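Long-range contacts in putative glutaryl-CoA dehydrogenase (Thermus thermophilus, PDB 2EBA), which binds flavin-adenine dinucleotide and belongs to the acyl-CoA dehydrogenase family of flavoproteins: residues N325-L330 with T360-E365; Q331-A336 with R353-L358. One frame throughout, in Å; residues are numbered along the deposited sequence.

Contact 1 of 2, residues N325-L330 with T360-E365. With FAD (flavin-adenine dinucleotide), chain I.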
# COMPACT_ATOMS: atom_id res chain seq x y z
N ASN A 325 -1.90 -15.84 -1.70
CA ASN A 325 -1.77 -16.08 -3.12
C ASN A 325 -2.82 -15.44 -4.01
O ASN A 325 -2.50 -14.89 -5.07
CB ASN A 325 -1.70 -17.59 -3.40
CG ASN A 325 -0.45 -18.24 -2.83
OD1 ASN A 325 -0.20 -19.43 -3.03
ND2 ASN A 325 0.34 -17.46 -2.10
N VAL A 326 -4.08 -15.50 -3.62
CA VAL A 326 -5.13 -14.91 -4.44
C VAL A 326 -4.99 -13.38 -4.47
O VAL A 326 -5.10 -12.77 -5.53
CB VAL A 326 -6.54 -15.35 -3.94
CG1 VAL A 326 -7.64 -14.70 -4.79
CG2 VAL A 326 -6.66 -16.88 -4.01
N TRP A 327 -4.70 -12.79 -3.31
CA TRP A 327 -4.54 -11.35 -3.20
C TRP A 327 -3.46 -10.90 -4.16
O TRP A 327 -3.63 -9.94 -4.92
CB TRP A 327 -4.12 -10.98 -1.78
CG TRP A 327 -4.00 -9.51 -1.56
CD1 TRP A 327 -3.10 -8.88 -0.74
CD2 TRP A 327 -4.85 -8.49 -2.08
NE1 TRP A 327 -3.34 -7.53 -0.72
CE2 TRP A 327 -4.41 -7.26 -1.53
CE3 TRP A 327 -5.94 -8.48 -2.97
CZ2 TRP A 327 -5.04 -6.04 -1.83
CZ3 TRP A 327 -6.57 -7.26 -3.27
CH2 TRP A 327 -6.11 -6.06 -2.70
N LYS A 328 -2.33 -11.60 -4.11
CA LYS A 328 -1.18 -11.29 -4.96
C LYS A 328 -1.52 -11.43 -6.43
O LYS A 328 -1.16 -10.57 -7.22
CB LYS A 328 0.01 -12.19 -4.59
CG LYS A 328 0.59 -11.85 -3.23
CD LYS A 328 1.65 -12.82 -2.76
CE LYS A 328 2.11 -12.43 -1.38
NZ LYS A 328 3.14 -13.39 -0.91
N ALA A 329 -2.21 -12.50 -6.79
CA ALA A 329 -2.59 -12.71 -8.17
C ALA A 329 -3.58 -11.63 -8.62
O ALA A 329 -3.55 -11.18 -9.76
CB ALA A 329 -3.19 -14.10 -8.35
N LEU A 330 -4.49 -11.22 -7.74
CA LEU A 330 -5.43 -10.17 -8.11
C LEU A 330 -4.64 -8.87 -8.29
O LEU A 330 -4.81 -8.15 -9.28
CB LEU A 330 -6.52 -9.99 -7.03
CG LEU A 330 -7.58 -8.91 -7.27
CD1 LEU A 330 -8.36 -9.16 -8.56
CD2 LEU A 330 -8.53 -8.87 -6.12
N THR A 360 -13.51 -12.84 -8.26
CA THR A 360 -14.38 -13.88 -7.70
C THR A 360 -13.60 -14.79 -6.75
O THR A 360 -14.01 -15.02 -5.60
CB THR A 360 -15.00 -14.76 -8.82
OG1 THR A 360 -16.12 -14.08 -9.39
CG2 THR A 360 -15.42 -16.12 -8.29
N VAL A 361 -12.48 -15.31 -7.23
CA VAL A 361 -11.62 -16.19 -6.44
C VAL A 361 -11.24 -15.47 -5.15
O VAL A 361 -11.10 -16.09 -4.09
CB VAL A 361 -10.35 -16.55 -7.22
CG1 VAL A 361 -9.53 -17.57 -6.43
CG2 VAL A 361 -10.71 -17.08 -8.60
N TYR A 362 -11.08 -14.16 -5.26
CA TYR A 362 -10.74 -13.32 -4.13
C TYR A 362 -11.89 -13.27 -3.12
O TYR A 362 -11.70 -12.98 -1.95
CB TYR A 362 -10.43 -11.92 -4.67
CG TYR A 362 -10.10 -10.89 -3.63
CD1 TYR A 362 -9.00 -11.03 -2.80
CD2 TYR A 362 -10.89 -9.75 -3.51
CE1 TYR A 362 -8.69 -10.04 -1.87
CE2 TYR A 362 -10.58 -8.77 -2.59
CZ TYR A 362 -9.50 -8.91 -1.78
OH TYR A 362 -9.25 -7.92 -0.87
N THR A 363 -13.09 -13.59 -3.60
CA THR A 363 -14.29 -13.57 -2.77
C THR A 363 -14.78 -14.93 -2.23
O THR A 363 -14.99 -15.08 -1.03
CB THR A 363 -15.44 -12.90 -3.56
OG1 THR A 363 -15.16 -11.51 -3.69
CG2 THR A 363 -16.76 -13.07 -2.85
N TYR A 364 -14.97 -15.90 -3.11
CA TYR A 364 -15.47 -17.19 -2.66
C TYR A 364 -14.44 -18.04 -1.93
O TYR A 364 -13.26 -17.72 -1.91
CB TYR A 364 -16.11 -17.97 -3.81
CG TYR A 364 -15.21 -18.52 -4.92
CD1 TYR A 364 -13.85 -18.76 -4.72
CD2 TYR A 364 -15.77 -18.88 -6.15
CE1 TYR A 364 -13.07 -19.35 -5.73
CE2 TYR A 364 -15.00 -19.46 -7.15
CZ TYR A 364 -13.66 -19.69 -6.94
OH TYR A 364 -12.93 -20.26 -7.95
N GLU A 365 -14.90 -19.13 -1.32
CA GLU A 365 -14.01 -20.00 -0.57
C GLU A 365 -13.34 -19.19 0.54
O GLU A 365 -12.16 -19.37 0.84
CB GLU A 365 -12.97 -20.60 -1.50
CG GLU A 365 -13.59 -21.44 -2.61
CD GLU A 365 -13.59 -22.92 -2.29
OE1 GLU A 365 -13.52 -23.27 -1.10
OE2 GLU A 365 -13.68 -23.73 -3.23
PA FAD I . -20.89 -11.36 2.48
O1A FAD I . -22.07 -10.50 2.87
O2A FAD I . -20.58 -12.64 3.22
O5B FAD I . -19.58 -10.40 2.46
C5B FAD I . -19.53 -9.17 1.95
C4B FAD I . -18.40 -8.27 2.37
O4B FAD I . -18.24 -8.31 3.95
C3B FAD I . -17.03 -9.13 2.19
O3B FAD I . -16.01 -8.14 2.09
C2B FAD I . -16.60 -9.79 3.52
O2B FAD I . -15.24 -9.77 3.73
C1B FAD I . -17.14 -8.77 4.49
N9A FAD I . -17.45 -9.54 5.78
C8A FAD I . -18.32 -10.52 5.90
N7A FAD I . -18.30 -10.91 7.22
C5A FAD I . -17.41 -10.13 7.90
C6A FAD I . -16.96 -10.05 9.26
N6A FAD I . -17.44 -10.88 10.20
N1A FAD I . -16.02 -9.11 9.60
C2A FAD I . -15.50 -8.26 8.67
N3A FAD I . -15.91 -8.31 7.36
C4A FAD I . -16.87 -9.23 6.96
N1 FAD I . -20.61 -20.79 -2.45
C2 FAD I . -20.80 -22.15 -2.30
O2 FAD I . -21.17 -22.60 -1.20
N3 FAD I . -20.60 -22.99 -3.35
C4 FAD I . -20.20 -22.51 -4.58
O4 FAD I . -20.03 -23.30 -5.53
C4X FAD I . -20.00 -21.12 -4.76
N5 FAD I . -19.62 -20.61 -5.98
C5X FAD I . -19.46 -19.25 -6.17
C6 FAD I . -19.11 -18.76 -7.45
C7 FAD I . -18.97 -17.36 -7.66
C7M FAD I . -18.61 -16.90 -9.06
C8 FAD I . -19.18 -16.45 -6.58
C8M FAD I . -19.06 -14.95 -6.72
C9 FAD I . -19.52 -16.95 -5.31
C9A FAD I . -19.68 -18.36 -5.07
N10 FAD I . -20.05 -18.89 -3.82
C10 FAD I . -20.22 -20.25 -3.66
C1' FAD I . -20.31 -18.03 -2.65
C2' FAD I . -19.10 -17.35 -2.09
O2' FAD I . -18.41 -18.25 -1.23
C3' FAD I . -19.57 -16.10 -1.41
O3' FAD I . -19.68 -15.08 -2.39
C4' FAD I . -18.65 -15.61 -0.30
O4' FAD I . -18.87 -16.34 0.91
C5' FAD I . -18.90 -14.14 -0.02
O5' FAD I . -20.11 -13.99 0.71
P FAD I . -21.36 -13.08 0.23
O1P FAD I . -21.34 -12.86 -1.25
O2P FAD I . -22.60 -13.70 0.81
O3P FAD I . -21.03 -11.66 0.90
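Thr-360 O accepts two backbone N-H groups, Thr-363 N at 2.6 Å and Tyr-364 N at 2.8 Å, and the turn so made sets Tyr-362 against Val-326, Trp-327 and Leu-330 in the helical C-terminal domain of the acyl-CoA dehydrogenase fold. Lys-322 NZ adds bonds to Val-361 O and Tyr-364 O. Tyr-362 suits this place with ring and hydroxyl alike: Val-326 CG1 meets the ring edge, and OH lies over a face of the Trp-327 ring. Leu-330 CD2 sits over one face as a CH-pi contact, 3.8 Å from the ring centroid and 22° off its normal. Val-326 CG1, anti to the backbone N (chi1 179°), reaches Tyr-362 CA at 3.5 Å, and a branched valine here also meets Val-361 CG1. Trp-327 lies alongside Tyr-362, the planes 20° apart but slid so far that the rings barely overlap.

The other side of the turn faces the cofactor. Thr-360 CG2 comes within 3.4 Å of FAD C7M, while Thr-363 OG1 bonds to Arg-337 of the second subunit. Tyr-364 brings its ring edge to the flavin, with CD2 3.6 Å from FAD C6.

Contact 2 of 2, residues Q331-A336 with R353-L358; sequences QAARMA and RHMLNL
The imidazole of His-354, whose backbone carbonyl carbon lies beside Ala-333 CB, leans away from helix 315-340, and one of its faces carries Arg-353 NH1, 3.9 Å above the plane and offset toward the rim. The same NH1 forms a salt bridge with Asp-86 and a hydrogen bond to Val-85 O.

The contact itself is an antiparallel helix pair in the C-terminal helical domain. The axes of 331-336 and 353-358 approach to 8.5 Å with 149° between their directions. Such closeness fits alanine at position 333: with a methyl group alone, Ala-333 CB can lie directly on the opposing backbone, 3.5 Å from Met-355 CA. Leu-358 CD1 meets the same methyl from further along its helix, at 4.1 Å, so the small residue is bordered by two larger apolar ones.

Met-355, unbranched at CB, turns its CB and CG to the partner helix. Its CG is anti to the backbone N (chi1 -163°), which carries it beside Arg-334 CG at 3.9 Å. The two side chains cross at about a right angle, and arginine contributes its aliphatic stem here; the stem runs extended from CG to NE, and the guanidinium makes a long, weak ion pair with Glu-359.

Around the pair, helix 235-269 packs on Ala-336 and His-354, helix 281-309 lies against Ala-332 and Met-335, and helix 31-39 covers Arg-353 and Leu-356.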
# COMPACT_ATOMS: atom_id res chain seq x y z
N GLN A 331 -3.75 -8.57 -7.36
CA GLN A 331 -2.97 -7.35 -7.49
C GLN A 331 -2.12 -7.37 -8.77
O GLN A 331 -2.00 -6.38 -9.47
CB GLN A 331 -2.08 -7.18 -6.26
CG GLN A 331 -2.84 -6.98 -4.96
CD GLN A 331 -1.93 -7.07 -3.73
OE1 GLN A 331 -1.49 -8.16 -3.34
NE2 GLN A 331 -1.64 -5.92 -3.12
N ALA A 332 -1.54 -8.53 -9.08
CA ALA A 332 -0.70 -8.65 -10.26
C ALA A 332 -1.49 -8.53 -11.55
O ALA A 332 -0.97 -8.05 -12.55
CB ALA A 332 0.04 -9.98 -10.24
N ALA A 333 -2.74 -8.98 -11.54
CA ALA A 333 -3.57 -8.91 -12.73
C ALA A 333 -3.87 -7.45 -13.04
O ALA A 333 -3.86 -7.03 -14.20
CB ALA A 333 -4.86 -9.71 -12.53
N ARG A 334 -4.14 -6.68 -12.00
CA ARG A 334 -4.43 -5.25 -12.13
C ARG A 334 -3.18 -4.51 -12.63
O ARG A 334 -3.27 -3.66 -13.52
CB ARG A 334 -4.87 -4.68 -10.78
CG ARG A 334 -6.10 -5.35 -10.22
CD ARG A 334 -6.36 -4.93 -8.80
NE ARG A 334 -7.70 -5.32 -8.36
CZ ARG A 334 -8.14 -5.17 -7.12
NH1 ARG A 334 -7.37 -4.64 -6.19
NH2 ARG A 334 -9.37 -5.54 -6.82
N MET A 335 -2.03 -4.83 -12.05
CA MET A 335 -0.76 -4.20 -12.44
C MET A 335 -0.46 -4.46 -13.91
O MET A 335 0.01 -3.57 -14.61
CB MET A 335 0.40 -4.75 -11.60
CG MET A 335 0.82 -3.89 -10.44
SD MET A 335 2.13 -4.74 -9.62
CE MET A 335 1.82 -4.15 -7.94
N ALA A 336 -0.75 -5.68 -14.36
CA ALA A 336 -0.52 -6.06 -15.76
C ALA A 336 -1.45 -5.30 -16.71
O ALA A 336 -1.04 -4.90 -17.80
CB ALA A 336 -0.73 -7.55 -15.92
N ARG A 353 -9.17 -10.56 -18.32
CA ARG A 353 -10.05 -11.70 -18.10
C ARG A 353 -9.65 -12.34 -16.77
O ARG A 353 -10.50 -12.68 -15.95
CB ARG A 353 -9.93 -12.71 -19.25
CG ARG A 353 -10.71 -14.00 -19.03
CD ARG A 353 -10.68 -14.87 -20.28
NE ARG A 353 -9.32 -15.11 -20.75
CZ ARG A 353 -8.46 -15.93 -20.15
NH1 ARG A 353 -8.82 -16.59 -19.06
NH2 ARG A 353 -7.24 -16.09 -20.64
N HIS A 354 -8.34 -12.49 -16.55
CA HIS A 354 -7.84 -13.02 -15.28
C HIS A 354 -8.14 -12.01 -14.15
O HIS A 354 -8.53 -12.39 -13.04
CB HIS A 354 -6.32 -13.27 -15.37
CG HIS A 354 -5.94 -14.50 -16.13
ND1 HIS A 354 -6.23 -15.78 -15.69
CD2 HIS A 354 -5.26 -14.66 -17.29
CE1 HIS A 354 -5.73 -16.66 -16.53
NE2 HIS A 354 -5.14 -16.01 -17.52
N MET A 355 -7.96 -10.73 -14.44
CA MET A 355 -8.26 -9.68 -13.47
C MET A 355 -9.67 -9.83 -12.92
O MET A 355 -9.87 -9.86 -11.70
CB MET A 355 -8.08 -8.30 -14.11
CG MET A 355 -7.97 -7.16 -13.10
SD MET A 355 -8.30 -5.55 -13.83
CE MET A 355 -6.65 -5.05 -14.30
N LEU A 356 -10.64 -9.92 -13.82
CA LEU A 356 -12.05 -10.09 -13.45
C LEU A 356 -12.32 -11.42 -12.74
O LEU A 356 -12.95 -11.45 -11.69
CB LEU A 356 -12.96 -9.95 -14.68
CG LEU A 356 -13.18 -8.49 -15.17
CD1 LEU A 356 -13.92 -8.44 -16.49
CD2 LEU A 356 -13.96 -7.71 -14.11
N ASN A 357 -11.83 -12.51 -13.31
CA ASN A 357 -11.99 -13.83 -12.70
C ASN A 357 -11.47 -13.83 -11.26
O ASN A 357 -12.15 -14.29 -10.34
CB ASN A 357 -11.23 -14.88 -13.51
CG ASN A 357 -11.96 -15.29 -14.76
OD1 ASN A 357 -11.39 -15.91 -15.66
ND2 ASN A 357 -13.23 -14.96 -14.82
N LEU A 358 -10.26 -13.30 -11.07
CA LEU A 358 -9.64 -13.27 -9.75
C LEU A 358 -10.40 -12.47 -8.71
O LEU A 358 -10.19 -12.63 -7.50
CB LEU A 358 -8.20 -12.78 -9.85
CG LEU A 358 -7.25 -13.84 -10.40
CD1 LEU A 358 -5.87 -13.24 -10.62
CD2 LEU A 358 -7.17 -15.02 -9.43

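Both contacts join helix 315-340 to helix 351-361 and its following turn, contact 2 nearer the connection between the helices and contact 1 at that turn, against the middle of helix 315-340, their centres about 10 Å apart. Leucines stitch them together: Leu-358 CD1 lies 3.2 Å from Ala-329 O, and Leu-330 CD1 is 3.6 Å from Met-355 O. Contact 1 borders the FAD directly through Thr-360, Thr-363, Tyr-364 and Glu-365, whereas contact 2 is one layer back, the side chain of Leu-358 about 11 Å from the cofactor. Both also touch the second subunit. Beyond Ala-336, the same long helix continues to Asp-338 and Ile-339, which line another FAD pocket.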